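PDB 6M6U: mRNA nuclease HepT from Shewanella oneidensis MR-1, which cleaves mRNA as the toxin of a type VII toxin-antitoxin system, halting bacterial growth until its cognate antitoxin MntA neutralises it, mostly by tri-AMPylation. Local coordinates for residues Ile40-Ile51 / Met93-Val101; Ala54-Leu63 / Ser72-Leu81. All blocks are in the same frame, centred on the assembly; numbering follows the deposited sequence.

Overall arrangement
The chain runs from helix 3-23 into the long helix 33-60, which serves both contacts. Its last turns meet the very next helix, 69-78, through segments 54-63 and 72-81: contact 2 closes a short loop here. The chain then passes into helix 84-102, which runs back along the middle of helix 33-60, and contact 1 (40-51 with 93-101) closes a longer loop within which contact 2 is nested. Their centres lie about 19 Å apart, yet they touch through Phe-73, whose ring packs on Ile-51 and Val-94. Contact 1 is buried and carries part of the RX(4)HXY motif; contact 2 ties together the more peripheral end of the helical fold.

Contact 1 of 2, residues Ile40-Ile51 / Met93-Val101; sequences ILNLQRCCEACI and MVGLRNIAV
Arg-97 of helix 84-102 drops its side chain as a knob into a hole on helix 33-60 formed by Gln-44, Cys-47, Glu-48 and Ile-51. Its CG leaves opposite the backbone N (chi1 166°), which carries it over Gln-44, CG to CB 4.0 Å; the chain then bends twice to bring the guanidinium to Glu-48. There NH2 forms a short salt bridge to OE2, at 2.5 Å, with the carboxylate and guanidinium planes only 23° apart. At the guanidinium's edge, NH1 donates to OD1 of Asn-98 (2.8 Å), while CG1 of Val-94 lies over one face, toward its rim. These ties fix the group's rotation. Arg-97 is the probable active-site arginine of the RX(4)HXY motif, and Glu-48 OE2 also accepts from His-113 of the antitoxin chain, which brings MntA up to the probable active site.

Among the apolar side chains the tightest meeting is at the other end, CG2 of Ile-40 with CB of Ala-100, 3.6 Å; Ile-40 also slides past CG2 of Val-101. In the middle it is looser: SG of Cys-47 comes no nearer to CB of Met-93 than 4.2 Å. Gln-44 OE1 lies against Val-101, but its amide pairs with Gln-44 of a second HepT subunit. The far side of helix 84-102 is the open one: Gly-95 is partly exposed and Ile-99 exposed.

The two helices run roughly antiparallel, at 141°. Helix 3-23 packs on another side of helix 33-60, helix 120-131 covers Cys-46, Cys-50 and Met-93, and helix 69-78 sets Phe-73 and Ser-69 against Ile-51.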
loop_
_atom_site.group_PDB
_atom_site.type_symbol
_atom_site.label_atom_id
_atom_site.label_comp_id
_atom_site.label_asym_id
_atom_site.label_seq_id
_atom_site.Cartn_x
_atom_site.Cartn_y
_atom_site.Cartn_z
ATOM N N ILE B 40 -29.913 15.181 42.281
ATOM C CA ILE B 40 -29.424 15.443 40.931
ATOM C C ILE B 40 -29.111 14.136 40.210
ATOM O O ILE B 40 -29.421 13.979 39.022
ATOM C CB ILE B 40 -28.206 16.383 40.987
ATOM C CG1 ILE B 40 -28.654 17.799 41.374
ATOM C CG2 ILE B 40 -27.450 16.375 39.668
ATOM C CD1 ILE B 40 -27.510 18.750 41.666
ATOM N N LEU B 41 -28.522 13.169 40.917
ATOM C CA LEU B 41 -28.168 11.906 40.277
ATOM C C LEU B 41 -29.413 11.125 39.881
ATOM O O LEU B 41 -29.483 10.555 38.784
ATOM C CB LEU B 41 -27.279 11.072 41.196
ATOM C CG LEU B 41 -26.795 9.776 40.527
ATOM C CD1 LEU B 41 -25.546 10.035 39.691
ATOM C CD2 LEU B 41 -26.533 8.690 41.549
ATOM N N ASN B 42 -30.416 11.088 40.759
ATOM C CA ASN B 42 -31.638 10.374 40.419
ATOM C C ASN B 42 -32.464 11.113 39.370
ATOM O O ASN B 42 -33.229 10.472 38.642
ATOM C CB ASN B 42 -32.455 10.108 41.682
ATOM C CG ASN B 42 -31.908 8.942 42.492
ATOM O OD1 ASN B 42 -31.985 7.784 42.069
ATOM N ND2 ASN B 42 -31.349 9.241 43.663
ATOM N N LEU B 43 -32.327 12.437 39.263
ATOM C CA LEU B 43 -32.896 13.133 38.112
ATOM C C LEU B 43 -32.222 12.678 36.822
ATOM O O LEU B 43 -32.894 12.397 35.822
ATOM C CB LEU B 43 -32.759 14.644 38.280
ATOM C CG LEU B 43 -33.883 15.326 39.059
ATOM C CD1 LEU B 43 -33.591 16.811 39.249
ATOM C CD2 LEU B 43 -35.220 15.113 38.356
ATOM N N GLN B 44 -30.888 12.599 36.835
ATOM C CA GLN B 44 -30.151 12.128 35.667
ATOM C C GLN B 44 -30.600 10.728 35.264
ATOM O O GLN B 44 -30.845 10.458 34.082
ATOM C CB GLN B 44 -28.654 12.148 35.959
ATOM C CG GLN B 44 -27.813 11.450 34.910
ATOM C CD GLN B 44 -26.336 11.588 35.182
ATOM O OE1 GLN B 44 -25.720 12.585 34.812
ATOM N NE2 GLN B 44 -25.758 10.591 35.848
ATOM N N ARG B 45 -30.715 9.825 36.240
ATOM C CA ARG B 45 -31.154 8.463 35.951
ATOM C C ARG B 45 -32.563 8.451 35.371
ATOM O O ARG B 45 -32.854 7.682 34.446
ATOM C CB ARG B 45 -31.076 7.614 37.221
ATOM C CG ARG B 45 -29.652 7.374 37.696
ATOM C CD ARG B 45 -29.598 6.775 39.078
ATOM N NE ARG B 45 -28.258 6.242 39.356
ATOM C CZ ARG B 45 -27.825 5.823 40.552
ATOM N NH1 ARG B 45 -28.634 5.877 41.597
ATOM N NH2 ARG B 45 -26.594 5.344 40.668
ATOM N N CYS B 46 -33.452 9.295 35.903
ATOM C CA CYS B 46 -34.777 9.447 35.306
ATOM C C CYS B 46 -34.679 9.921 33.863
ATOM O O CYS B 46 -35.379 9.405 32.985
ATOM C CB CYS B 46 -35.623 10.426 36.121
ATOM S SG CYS B 46 -36.270 9.776 37.670
ATOM N N CYS B 47 -33.824 10.914 33.600
ATOM C CA CYS B 47 -33.684 11.426 32.242
ATOM C C CYS B 47 -33.125 10.361 31.309
ATOM O O CYS B 47 -33.614 10.194 30.186
ATOM C CB CYS B 47 -32.789 12.667 32.232
ATOM S SG CYS B 47 -33.555 14.148 32.920
ATOM N N GLU B 48 -32.109 9.620 31.759
ATOM C CA GLU B 48 -31.518 8.598 30.903
ATOM C C GLU B 48 -32.505 7.474 30.629
ATOM O O GLU B 48 -32.536 6.925 29.522
ATOM C CB GLU B 48 -30.235 8.058 31.532
ATOM C CG GLU B 48 -29.065 9.024 31.432
ATOM C CD GLU B 48 -28.655 9.293 29.992
ATOM O OE1 GLU B 48 -28.664 8.345 29.175
ATOM O OE2 GLU B 48 -28.335 10.459 29.674
ATOM N N ALA B 49 -33.333 7.126 31.615
ATOM C CA ALA B 49 -34.350 6.109 31.375
ATOM C C ALA B 49 -35.389 6.599 30.372
ATOM O O ALA B 49 -35.843 5.829 29.515
ATOM C CB ALA B 49 -35.006 5.701 32.692
ATOM N N CYS B 50 -35.766 7.880 30.446
ATOM C CA CYS B 50 -36.693 8.434 29.460
ATOM C C CYS B 50 -36.063 8.489 28.078
ATOM O O CYS B 50 -36.720 8.184 27.076
ATOM C CB CYS B 50 -37.145 9.830 29.880
ATOM S SG CYS B 50 -38.309 9.866 31.254
ATOM N N ILE B 51 -34.793 8.894 28.005
ATOM C CA ILE B 51 -34.106 8.984 26.725
ATOM C C ILE B 51 -33.944 7.600 26.105
ATOM O O ILE B 51 -34.097 7.430 24.889
ATOM C CB ILE B 51 -32.755 9.697 26.910
ATOM C CG1 ILE B 51 -32.995 11.169 27.261
ATOM C CG2 ILE B 51 -31.890 9.570 25.655
ATOM C CD1 ILE B 51 -31.781 11.868 27.812
ATOM N N MET B 93 -35.987 19.350 31.002
ATOM C CA MET B 93 -35.439 18.476 32.035
ATOM C C MET B 93 -34.002 18.079 31.715
ATOM O O MET B 93 -33.108 18.194 32.564
ATOM C CB MET B 93 -36.300 17.230 32.182
ATOM C CG MET B 93 -37.615 17.448 32.877
ATOM S SD MET B 93 -37.405 17.330 34.659
ATOM C CE MET B 93 -38.986 16.634 35.119
ATOM N N VAL B 94 -33.768 17.586 30.492
ATOM C CA VAL B 94 -32.421 17.219 30.064
ATOM C C VAL B 94 -31.474 18.400 30.215
ATOM O O VAL B 94 -30.348 18.256 30.708
ATOM C CB VAL B 94 -32.443 16.702 28.612
ATOM C CG1 VAL B 94 -31.039 16.330 28.162
ATOM C CG2 VAL B 94 -33.384 15.513 28.478
ATOM N N GLY B 95 -31.915 19.588 29.794
ATOM C CA GLY B 95 -31.073 20.764 29.929
ATOM C C GLY B 95 -30.727 21.066 31.373
ATOM O O GLY B 95 -29.595 21.450 31.684
ATOM N N LEU B 96 -31.695 20.892 32.276
ATOM C CA LEU B 96 -31.419 21.077 33.696
ATOM C C LEU B 96 -30.448 20.021 34.206
ATOM O O LEU B 96 -29.564 20.323 35.017
ATOM C CB LEU B 96 -32.717 21.035 34.497
ATOM C CG LEU B 96 -32.541 21.232 36.004
ATOM C CD1 LEU B 96 -31.896 22.582 36.295
ATOM C CD2 LEU B 96 -33.879 21.100 36.727
ATOM N N ARG B 97 -30.602 18.777 33.740
ATOM C CA ARG B 97 -29.656 17.728 34.107
ATOM C C ARG B 97 -28.236 18.121 33.722
ATOM O O ARG B 97 -27.311 18.005 34.533
ATOM C CB ARG B 97 -30.046 16.403 33.449
ATOM C CG ARG B 97 -28.946 15.341 33.504
ATOM C CD ARG B 97 -28.278 15.161 32.147
ATOM N NE ARG B 97 -28.867 14.053 31.402
ATOM C CZ ARG B 97 -28.653 13.821 30.112
ATOM N NH1 ARG B 97 -27.871 14.626 29.404
ATOM N NH2 ARG B 97 -29.229 12.781 29.523
ATOM N N ASN B 98 -28.052 18.602 32.487
ATOM C CA ASN B 98 -26.723 18.993 32.029
ATOM C C ASN B 98 -26.117 20.061 32.930
ATOM O O ASN B 98 -24.929 19.998 33.266
ATOM C CB ASN B 98 -26.782 19.493 30.583
ATOM C CG ASN B 98 -27.074 18.381 29.588
ATOM O OD1 ASN B 98 -26.924 17.199 29.899
ATOM N ND2 ASN B 98 -27.485 18.758 28.380
ATOM N N ILE B 99 -26.918 21.050 33.333
ATOM C CA ILE B 99 -26.411 22.086 34.228
ATOM C C ILE B 99 -26.111 21.497 35.598
ATOM O O ILE B 99 -25.014 21.672 36.140
ATOM C CB ILE B 99 -27.408 23.255 34.325
ATOM C CG1 ILE B 99 -27.603 23.914 32.958
ATOM C CG2 ILE B 99 -26.930 24.278 35.351
ATOM C CD1 ILE B 99 -28.655 25.009 32.960
ATOM N N ALA B 100 -27.083 20.777 36.170
ATOM C CA ALA B 100 -26.920 20.228 37.512
ATOM C C ALA B 100 -25.689 19.337 37.603
ATOM O O ALA B 100 -24.934 19.406 38.581
ATOM C CB ALA B 100 -28.178 19.457 37.915
ATOM N N VAL B 101 -25.451 18.515 36.584
ATOM C CA VAL B 101 -24.358 17.552 36.656
ATOM C C VAL B 101 -23.035 18.189 36.242
ATOM O O VAL B 101 -22.038 18.098 36.966
ATOM C CB VAL B 101 -24.682 16.312 35.802
ATOM C CG1 VAL B 101 -23.531 15.322 35.856
ATOM C CG2 VAL B 101 -25.975 15.663 36.281
#

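Contact 2 of 2, residues Ala54-Leu63 / Ser72-Leu81; sequences ANHINRQQQL and SFTLLAQNNL
Ser-72 on helix 69-78 is gripped by two asparagines from the end of helix 33-60. Its OG, turned away from its own backbone N (chi1 -167°), donates to OD1 of Asn-55 at 2.9 Å, arriving tilted from the carbonyl plane. Asn-58 comes in from the next turn: its ND2 gives a straight bond to the carbonyl O of Ser-72 (3.1 Å, 162°), lying in the carbonyl plane on a lone pair, and a weak second one to OG. Asn-55 OD1 accepts as well from Gln-112 of the MntA chain, which links these hydrogen bonds to the antitoxin.

Beside these bonds, apolar groups close in. CD1 of Leu-76 presses on CB of Ala-54 at 3.5 Å, and its CD2 crosses Ile-57, 3.8 Å from CG2.

Leu-63, just past the helix end, can be followed atom by atom. CB sits 3.6 Å from ND2 of Asn-79, and CG stays beside the same amide. From there CD2 goes to OD1 of Asn-79, 3.3 Å away; CD1 keeps touching ND2 of that amide and also meets CD1 of Leu-81 tip to tip, 3.8 Å away. The amide it leans on is held in place, because Asn-79 ND2 donates back to the carbonyl O of Leu-75 (2.6 Å), which the backbone N of Asn-79 reaches from the opposite face.

Both helices end in a Schellman motif, with Gln-62 and Asn-80 as the C-prime residues of positive phi. The arrangement is a pair of consecutive helices in a HepT-like helical fold, crossing at 52° and closest in backbone at Ala-54 and Ser-72, with the residues after the two Schellman motifs, Leu-63 and Leu-81, touching beyond the helix ends.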
loop_
_atom_site.group_PDB
_atom_site.type_symbol
_atom_site.label_atom_id
_atom_site.label_comp_id
_atom_site.label_asym_id
_atom_site.label_seq_id
_atom_site.Cartn_x
_atom_site.Cartn_y
_atom_site.Cartn_z
ATOM N N ALA B 54 -37.107 6.692 24.454
ATOM C CA ALA B 54 -37.254 7.445 23.215
ATOM C C ALA B 54 -36.373 6.866 22.114
ATOM O O ALA B 54 -36.850 6.585 21.007
ATOM C CB ALA B 54 -36.917 8.914 23.461
ATOM N N ASN B 55 -35.077 6.686 22.404
ATOM C CA ASN B 55 -34.153 6.108 21.430
ATOM C C ASN B 55 -34.639 4.749 20.944
ATOM O O ASN B 55 -34.481 4.407 19.767
ATOM C CB ASN B 55 -32.758 5.967 22.044
ATOM C CG ASN B 55 -32.102 7.302 22.330
ATOM O OD1 ASN B 55 -32.442 8.320 21.722
ATOM N ND2 ASN B 55 -31.146 7.305 23.259
ATOM N N HIS B 56 -35.223 3.959 21.846
ATOM C CA HIS B 56 -35.706 2.631 21.486
ATOM C C HIS B 56 -36.849 2.716 20.482
ATOM O O HIS B 56 -36.830 2.043 19.443
ATOM C CB HIS B 56 -36.138 1.890 22.753
ATOM C CG HIS B 56 -36.829 0.587 22.499
ATOM N ND1 HIS B 56 -36.144 -0.579 22.232
ATOM C CD2 HIS B 56 -38.143 0.259 22.500
ATOM C CE1 HIS B 56 -37.006 -1.566 22.068
ATOM N NE2 HIS B 56 -38.226 -1.085 22.228
ATOM N N ILE B 57 -37.848 3.556 20.772
ATOM C CA ILE B 57 -39.044 3.627 19.937
ATOM C C ILE B 57 -38.715 4.196 18.560
ATOM O O ILE B 57 -39.207 3.700 17.539
ATOM C CB ILE B 57 -40.135 4.447 20.651
ATOM C CG1 ILE B 57 -40.628 3.698 21.891
ATOM C CG2 ILE B 57 -41.293 4.739 19.712
ATOM C CD1 ILE B 57 -41.431 4.548 22.833
ATOM N N ASN B 58 -37.875 5.234 18.506
ATOM C CA ASN B 58 -37.489 5.806 17.218
ATOM C C ASN B 58 -36.798 4.774 16.333
ATOM O O ASN B 58 -36.956 4.792 15.106
ATOM C CB ASN B 58 -36.582 7.019 17.425
ATOM C CG ASN B 58 -37.336 8.226 17.960
ATOM O OD1 ASN B 58 -38.453 8.518 17.526
ATOM N ND2 ASN B 58 -36.730 8.930 18.913
ATOM N N ARG B 59 -36.022 3.868 16.933
ATOM C CA ARG B 59 -35.378 2.825 16.141
ATOM C C ARG B 59 -36.345 1.690 15.828
ATOM O O ARG B 59 -36.394 1.214 14.688
ATOM C CB ARG B 59 -34.143 2.288 16.868
ATOM C CG ARG B 59 -33.365 1.235 16.082
ATOM C CD ARG B 59 -32.170 0.750 16.889
ATOM N NE ARG B 59 -31.347 -0.225 16.176
ATOM C CZ ARG B 59 -31.503 -1.543 16.259
ATOM N NH1 ARG B 59 -32.462 -2.059 17.015
ATOM N NH2 ARG B 59 -30.699 -2.348 15.577
ATOM N N GLN B 60 -37.123 1.252 16.825
ATOM C CA GLN B 60 -38.087 0.176 16.605
ATOM C C GLN B 60 -39.104 0.530 15.530
ATOM O O GLN B 60 -39.560 -0.354 14.796
ATOM C CB GLN B 60 -38.807 -0.163 17.909
ATOM C CG GLN B 60 -38.039 -1.115 18.795
ATOM C CD GLN B 60 -37.972 -2.509 18.212
ATOM O OE1 GLN B 60 -38.989 -3.071 17.805
ATOM N NE2 GLN B 60 -36.770 -3.075 18.159
ATOM N N GLN B 61 -39.464 1.807 15.410
ATOM C CA GLN B 61 -40.471 2.241 14.452
ATOM C C GLN B 61 -39.894 3.097 13.333
ATOM O O GLN B 61 -40.658 3.731 12.598
ATOM C CB GLN B 61 -41.587 2.990 15.179
ATOM C CG GLN B 61 -42.115 2.231 16.377
ATOM C CD GLN B 61 -43.571 2.522 16.647
ATOM O OE1 GLN B 61 -43.905 3.321 17.520
ATOM N NE2 GLN B 61 -44.451 1.870 15.896
ATOM N N GLN B 62 -38.567 3.133 13.196
ATOM C CA GLN B 62 -37.893 3.798 12.079
ATOM C C GLN B 62 -38.405 5.220 11.869
ATOM O O GLN B 62 -38.627 5.665 10.741
ATOM C CB GLN B 62 -38.029 2.977 10.798
ATOM C CG GLN B 62 -37.228 1.689 10.824
ATOM C CD GLN B 62 -37.580 0.761 9.681
ATOM O OE1 GLN B 62 -38.664 0.175 9.653
ATOM N NE2 GLN B 62 -36.664 0.624 8.726
ATOM N N LEU B 63 -38.597 5.939 12.974
ATOM C CA LEU B 63 -39.041 7.323 12.918
ATOM C C LEU B 63 -37.920 8.285 12.556
ATOM O O LEU B 63 -38.200 9.444 12.226
ATOM C CB LEU B 63 -39.652 7.718 14.262
ATOM C CG LEU B 63 -40.732 6.749 14.749
ATOM C CD1 LEU B 63 -41.316 7.200 16.076
ATOM C CD2 LEU B 63 -41.819 6.603 13.694
ATOM N N SER B 72 -34.434 13.207 20.172
ATOM C CA SER B 72 -35.167 11.952 20.276
ATOM C C SER B 72 -36.579 12.181 20.798
ATOM O O SER B 72 -37.517 11.499 20.373
ATOM C CB SER B 72 -34.412 10.977 21.176
ATOM O OG SER B 72 -34.943 9.673 21.049
ATOM N N PHE B 73 -36.747 13.122 21.733
ATOM C CA PHE B 73 -38.093 13.516 22.139
ATOM C C PHE B 73 -38.794 14.279 21.025
ATOM O O PHE B 73 -39.998 14.097 20.803
ATOM C CB PHE B 73 -38.048 14.364 23.412
ATOM C CG PHE B 73 -37.568 13.621 24.619
ATOM C CD1 PHE B 73 -38.218 12.475 25.046
ATOM C CD2 PHE B 73 -36.470 14.069 25.332
ATOM C CE1 PHE B 73 -37.781 11.786 26.160
ATOM C CE2 PHE B 73 -36.030 13.387 26.450
ATOM C CZ PHE B 73 -36.688 12.243 26.866
ATOM N N THR B 74 -38.057 15.142 20.320
ATOM C CA THR B 74 -38.641 15.884 19.208
ATOM C C THR B 74 -39.238 14.943 18.169
ATOM O O THR B 74 -40.354 15.170 17.688
ATOM C CB THR B 74 -37.589 16.791 18.569
ATOM O OG1 THR B 74 -37.153 17.767 19.522
ATOM C CG2 THR B 74 -38.157 17.499 17.352
ATOM N N LEU B 75 -38.521 13.865 17.828
ATOM C CA LEU B 75 -39.018 12.930 16.821
ATOM C C LEU B 75 -40.279 12.214 17.293
ATOM O O LEU B 75 -41.177 11.935 16.491
ATOM C CB LEU B 75 -37.939 11.913 16.449
ATOM C CG LEU B 75 -36.745 12.432 15.635
ATOM C CD1 LEU B 75 -35.789 11.293 15.295
ATOM C CD2 LEU B 75 -37.207 13.129 14.360
ATOM N N LEU B 76 -40.362 11.888 18.586
ATOM C CA LEU B 76 -41.587 11.283 19.107
ATOM C C LEU B 76 -42.769 12.236 18.984
ATOM O O LEU B 76 -43.900 11.804 18.724
ATOM C CB LEU B 76 -41.405 10.867 20.565
ATOM C CG LEU B 76 -40.337 9.820 20.887
ATOM C CD1 LEU B 76 -40.195 9.685 22.393
ATOM C CD2 LEU B 76 -40.692 8.477 20.258
ATOM N N ALA B 77 -42.529 13.537 19.174
ATOM C CA ALA B 77 -43.615 14.510 19.115
ATOM C C ALA B 77 -44.096 14.721 17.684
ATOM O O ALA B 77 -45.301 14.844 17.442
ATOM C CB ALA B 77 -43.169 15.834 19.735
ATOM N N GLN B 78 -43.169 14.769 16.722
ATOM C CA GLN B 78 -43.560 14.920 15.324
ATOM C C GLN B 78 -44.360 13.726 14.821
ATOM O O GLN B 78 -45.124 13.865 13.858
ATOM C CB GLN B 78 -42.328 15.133 14.442
ATOM C CG GLN B 78 -41.385 16.202 14.959
ATOM C CD GLN B 78 -40.190 16.413 14.055
ATOM O OE1 GLN B 78 -39.292 15.574 13.986
ATOM N NE2 GLN B 78 -40.165 17.547 13.363
ATOM N N ASN B 79 -44.202 12.563 15.445
ATOM C CA ASN B 79 -45.013 11.390 15.157
ATOM C C ASN B 79 -46.244 11.296 16.054
ATOM O O ASN B 79 -46.950 10.281 16.015
ATOM C CB ASN B 79 -44.161 10.127 15.288
ATOM C CG ASN B 79 -43.103 10.025 14.204
ATOM O OD1 ASN B 79 -43.364 9.497 13.127
ATOM N ND2 ASN B 79 -41.905 10.534 14.482
ATOM N N ASN B 80 -46.504 12.329 16.859
ATOM C CA ASN B 80 -47.687 12.420 17.721
ATOM C C ASN B 80 -47.798 11.244 18.683
ATOM O O ASN B 80 -48.903 10.790 18.995
ATOM C CB ASN B 80 -48.972 12.556 16.899
ATOM C CG ASN B 80 -49.183 13.964 16.394
ATOM O OD1 ASN B 80 -48.910 14.266 15.234
ATOM N ND2 ASN B 80 -49.657 14.841 17.272
ATOM N N LEU B 81 -46.663 10.738 19.159
ATOM C CA LEU B 81 -46.679 9.736 20.214
ATOM C C LEU B 81 -46.542 10.356 21.597
ATOM O O LEU B 81 -46.966 9.743 22.582
ATOM C CB LEU B 81 -45.579 8.696 19.974
ATOM C CG LEU B 81 -45.467 8.239 18.510
ATOM C CD1 LEU B 81 -44.379 7.182 18.343
ATOM C CD2 LEU B 81 -46.810 7.722 17.965
#